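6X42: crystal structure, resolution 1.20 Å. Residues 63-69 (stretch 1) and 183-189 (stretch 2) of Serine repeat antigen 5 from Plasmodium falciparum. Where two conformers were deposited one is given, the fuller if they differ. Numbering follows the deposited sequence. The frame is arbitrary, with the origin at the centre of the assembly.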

ATOM      1  N   GLU A  63       4.118  -4.614  -6.429  1.00 15.01           N
ATOM      2  CA  GLU A  63       4.730  -3.919  -7.570  1.00 15.22           C
ATOM      3  C   GLU A  63       6.024  -3.198  -7.160  1.00 16.23           C
ATOM      4  O   GLU A  63       7.015  -3.224  -7.901  1.00 16.99           O
ATOM      5  CB  GLU A  63       3.740  -2.944  -8.222  1.00 15.78           C
ATOM      6  CG  GLU A  63       2.574  -3.673  -8.909  1.00 15.68           C
ATOM      7  CD  GLU A  63       1.323  -2.818  -9.114  1.00 16.05           C
ATOM      8  OE1 GLU A  63       1.328  -1.622  -8.720  1.00 16.27           O
ATOM      9  OE2 GLU A  63       0.329  -3.349  -9.681  1.00 16.46           O
ATOM     10  N   THR A  64       6.055  -2.563  -5.978  1.00 15.12           N
ATOM     11  CA  THR A  64       7.299  -1.894  -5.579  1.00 15.20           C
ATOM     12  C   THR A  64       8.364  -2.911  -5.201  1.00 16.22           C
ATOM     13  O   THR A  64       9.545  -2.694  -5.476  1.00 17.90           O
ATOM     14  CB  THR A  64       7.107  -0.826  -4.485  1.00 14.99           C
ATOM     15  OG1 THR A  64       6.759  -1.405  -3.216  1.00 14.94           O
ATOM     16  CG2 THR A  64       6.038   0.196  -4.868  1.00 15.33           C
ATOM     17  N   ILE A  65       7.966  -4.019  -4.561  1.00 16.56           N
ATOM     18  CA  ILE A  65       8.928  -5.072  -4.269  1.00 17.38           C
ATOM     19  C   ILE A  65       9.546  -5.579  -5.566  1.00 18.06           C
ATOM     20  O   ILE A  65      10.766  -5.776  -5.649  1.00 19.52           O
ATOM     21  CB  ILE A  65       8.270  -6.205  -3.458  1.00 17.13           C
ATOM     22  CG1 ILE A  65       7.987  -5.751  -2.022  1.00 16.61           C
ATOM     23  CG2 ILE A  65       9.139  -7.451  -3.501  1.00 19.30           C
ATOM     24  CD1 ILE A  65       7.044  -6.643  -1.236  1.00 17.47           C
ATOM     25  N   ARG A  66       8.718  -5.792  -6.600  1.00 18.45           N
ATOM     26  CA  ARG A  66       9.234  -6.215  -7.904  1.00 18.92           C
ATOM     27  C   ARG A  66      10.189  -5.179  -8.488  1.00 20.49           C
ATOM     28  O   ARG A  66      11.252  -5.534  -9.010  1.00 21.74           O
ATOM     29  CB  ARG A  66       8.067  -6.517  -8.842  1.00 19.05           C
ATOM     30  CG  ARG A  66       7.388  -7.863  -8.535  1.00 20.98           C
ATOM     31  CD  ARG A  66       6.176  -8.142  -9.421  1.00 23.93           C
ATOM     32  NE  ARG A  66       6.542  -8.071 -10.832  1.00 27.73           N
ATOM     33  CZ  ARG A  66       7.139  -9.051 -11.507  1.00 31.25           C
ATOM     34  NH1 ARG A  66       7.406 -10.207 -10.912  1.00 33.93           N
ATOM     35  NH2 ARG A  66       7.478  -8.873 -12.773  1.00 32.91           N
ATOM     36  N   CYS A  67       9.865  -3.891  -8.358  1.00 19.73           N
ATOM     37  CA  CYS A  67      10.785  -2.846  -8.799  1.00 20.53           C
ATOM     38  C   CYS A  67      12.115  -2.930  -8.054  1.00 20.98           C
ATOM     39  O   CYS A  67      13.188  -2.827  -8.662  1.00 22.70           O
ATOM     40  CB  CYS A  67      10.172  -1.463  -8.574  1.00 21.23           C
ATOM     41  SG  CYS A  67       9.022  -0.866  -9.826  1.00 21.50           S
ATOM     42  N   MET A  68      12.067  -3.114  -6.737  1.00 20.79           N
ATOM     43  CA  MET A  68      13.293  -3.183  -5.952  1.00 22.24           C
ATOM     44  C   MET A  68      14.154  -4.376  -6.358  1.00 24.28           C
ATOM     45  O   MET A  68      15.376  -4.332  -6.184  1.00 27.02           O
ATOM     46  CB  MET A  68      12.958  -3.286  -4.457  1.00 22.58           C
ATOM     47  CG  MET A  68      12.353  -2.044  -3.770  1.00 22.73           C
ATOM     48  SD  MET A  68      13.055  -0.435  -4.175  1.00 24.75           S
ATOM     49  CE  MET A  68      14.595  -0.493  -3.280  1.00 25.53           C
ATOM     50  N   LYS A  69      13.546  -5.443  -6.888  1.00 25.13           N
ATOM     51  CA  LYS A  69      14.269  -6.637  -7.320  1.00 28.19           C
ATOM     52  C   LYS A  69      14.655  -6.591  -8.800  1.00 28.72           C
ATOM     53  O   LYS A  69      15.181  -7.577  -9.326  1.00 29.93           O
ATOM     54  CB  LYS A  69      13.448  -7.901  -7.005  1.00 31.43           C
ATOM     55  CG  LYS A  69      13.264  -8.219  -5.491  1.00 34.38           C
ATOM     56  CD  LYS A  69      14.551  -8.015  -4.679  1.00 40.42           C
ATOM     57  CE  LYS A  69      14.444  -8.403  -3.198  1.00 43.73           C
ATOM     58  NZ  LYS A  69      14.499  -7.197  -2.321  1.00 45.18           N
ATOM     59  N   VAL A 183       9.989   1.117   3.721  1.00 14.48           N
ATOM     60  CA  VAL A 183       9.881   1.931   2.512  1.00 15.11           C
ATOM     61  C   VAL A 183      11.200   1.915   1.748  1.00 15.25           C
ATOM     62  O   VAL A 183      11.223   1.751   0.523  1.00 16.14           O
ATOM     63  CB  VAL A 183       9.417   3.357   2.866  1.00 14.99           C
ATOM     64  CG1 VAL A 183       9.510   4.288   1.653  1.00 16.30           C
ATOM     65  CG2 VAL A 183       7.994   3.341   3.410  1.00 15.79           C
ATOM     66  N   MET A 184      12.317   2.046   2.462  1.00 16.56           N
ATOM     67  CA  MET A 184      13.620   1.997   1.806  0.66 18.58           C
ATOM     68  C   MET A 184      13.863   0.648   1.140  1.00 17.70           C
ATOM     69  O   MET A 184      14.332   0.584   0.002  1.00 20.33           O
ATOM     70  CB  MET A 184      14.720   2.267   2.831  0.66 20.90           C
ATOM     71  CG  MET A 184      14.734   3.709   3.283  0.66 23.19           C
ATOM     72  SD  MET A 184      16.030   4.107   4.452  0.66 27.20           S
ATOM     73  CE  MET A 184      17.475   3.526   3.559  0.66 27.10           C
ATOM     74  N   ASN A 185      13.544  -0.446   1.836  1.00 17.75           N
ATOM     75  CA  ASN A 185      13.926  -1.769   1.360  1.00 19.24           C
ATOM     76  C   ASN A 185      12.928  -2.382   0.387  1.00 18.47           C
ATOM     77  O   ASN A 185      13.345  -3.057  -0.569  1.00 21.24           O
ATOM     78  CB  ASN A 185      14.108  -2.709   2.551  1.00 22.43           C
ATOM     79  CG  ASN A 185      15.343  -2.388   3.378  1.00 27.05           C
ATOM     80  OD1 ASN A 185      16.229  -1.632   2.964  1.00 30.93           O
ATOM     81  ND2 ASN A 185      15.383  -2.935   4.574  1.00 29.23           N
ATOM     82  N   LYS A 186      11.626  -2.187   0.616  1.00 17.33           N
ATOM     83  CA  LYS A 186      10.594  -2.782  -0.224  1.00 17.59           C
ATOM     84  C   LYS A 186       9.920  -1.798  -1.169  1.00 16.67           C
ATOM     85  O   LYS A 186       9.150  -2.229  -2.039  1.00 17.49           O
ATOM     86  CB  LYS A 186       9.527  -3.442   0.652  1.00 17.05           C
ATOM     87  CG  LYS A 186      10.005  -4.710   1.370  1.00 18.94           C
ATOM     88  CD  LYS A 186       9.010  -5.190   2.436  1.00 19.98           C
ATOM     89  CE  LYS A 186       9.397  -6.531   2.971  1.00 21.73           C
ATOM     90  NZ  LYS A 186      10.454  -6.411   3.989  1.00 23.61           N
ATOM     91  N   GLY A 187      10.170  -0.494  -1.013  1.00 15.63           N
ATOM     92  CA  GLY A 187       9.591   0.529  -1.855  1.00 16.42           C
ATOM     93  C   GLY A 187       8.308   1.122  -1.325  1.00 14.42           C
ATOM     94  O   GLY A 187       7.869   2.172  -1.830  1.00 15.76           O
ATOM     95  N   SER A 188       7.701   0.501  -0.323  1.00 14.03           N
ATOM     96  CA  SER A 188       6.413   0.942   0.194  1.00 13.35           C
ATOM     97  C   SER A 188       6.073   0.078   1.404  1.00 13.24           C
ATOM     98  O   SER A 188       6.661  -0.991   1.610  1.00 13.56           O
ATOM     99  CB  SER A 188       5.296   0.768  -0.836  1.00 13.30           C
ATOM    100  OG  SER A 188       5.110  -0.613  -1.173  1.00 14.10           O
ATOM    101  N   VAL A 189       5.063   0.524   2.153  1.00 12.63           N
ATOM    102  CA  VAL A 189       4.271  -0.357   2.997  1.00 12.69           C
ATOM    103  C   VAL A 189       2.804  -0.142   2.647  1.00 11.38           C
ATOM    104  O   VAL A 189       2.427   0.865   2.043  1.00 12.59           O
ATOM    105  CB  VAL A 189       4.499  -0.141   4.509  1.00 13.36           C
ATOM    106  CG1 VAL A 189       5.951  -0.350   4.876  1.00 14.98           C
ATOM    107  CG2 VAL A 189       3.994   1.240   4.953  1.00 13.97           C
TER
HETATM  108  O   HOH W   1      12.489  -5.906  -1.490  1.00 54.90           O

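The contact joins one face of a helix, residues 63-68, to the place where a second helix gives out. That second helix runs through Lys 186, and Gly 187 then leaves helical geometry with a positive phi. The chain comes closest to the first helix at this turn: the CA atoms of Ile 65 and Lys 186 lie 4.9 Å apart, and those of Thr 64 and Gly 187 5.0 Å. Three residues, Lys 186, Met 68 and Thr 64, cover most of the surface.

Lys 186 contributes chiefly its backbone and the start of its side chain. Its carbonyl O accepts a hydrogen bond from Thr 64 OG1 at 2.8 Å, so a polar group at the helix end is satisfied within a buried contact. Its aliphatic CB packs against Ile 65 CG1 at 3.9 Å, while the end of the chain leads its charged amine away from this nonpolar meeting.

Thr 64 points toward the turn, and its short side chain places a hydroxyl within reach of two partners. Besides donating to Lys 186 O, OG1 lies 2.7 Å from Ser 188 OG, close enough for the two hydroxyls to hydrogen-bond.

Met 68, one helical turn beyond Thr 64, lays its flexible, unbranched side chain along the backbone of the second stretch. Its CG sits 3.5 Å from Asn 185 O and 3.8 Å from Gly 187 N, and its CE reaches to 3.5 Å from Met 184 O.

Gly 187 permits this closeness. A CB here would stand 2.7 Å from Thr 64 CB, a clash, and would also jam against the preceding carbonyl O. At the margin, a water bridges the stretches, accepting from Lys 69 NZ at 2.5 Å and donating to Asn 185 O at 3.1 Å.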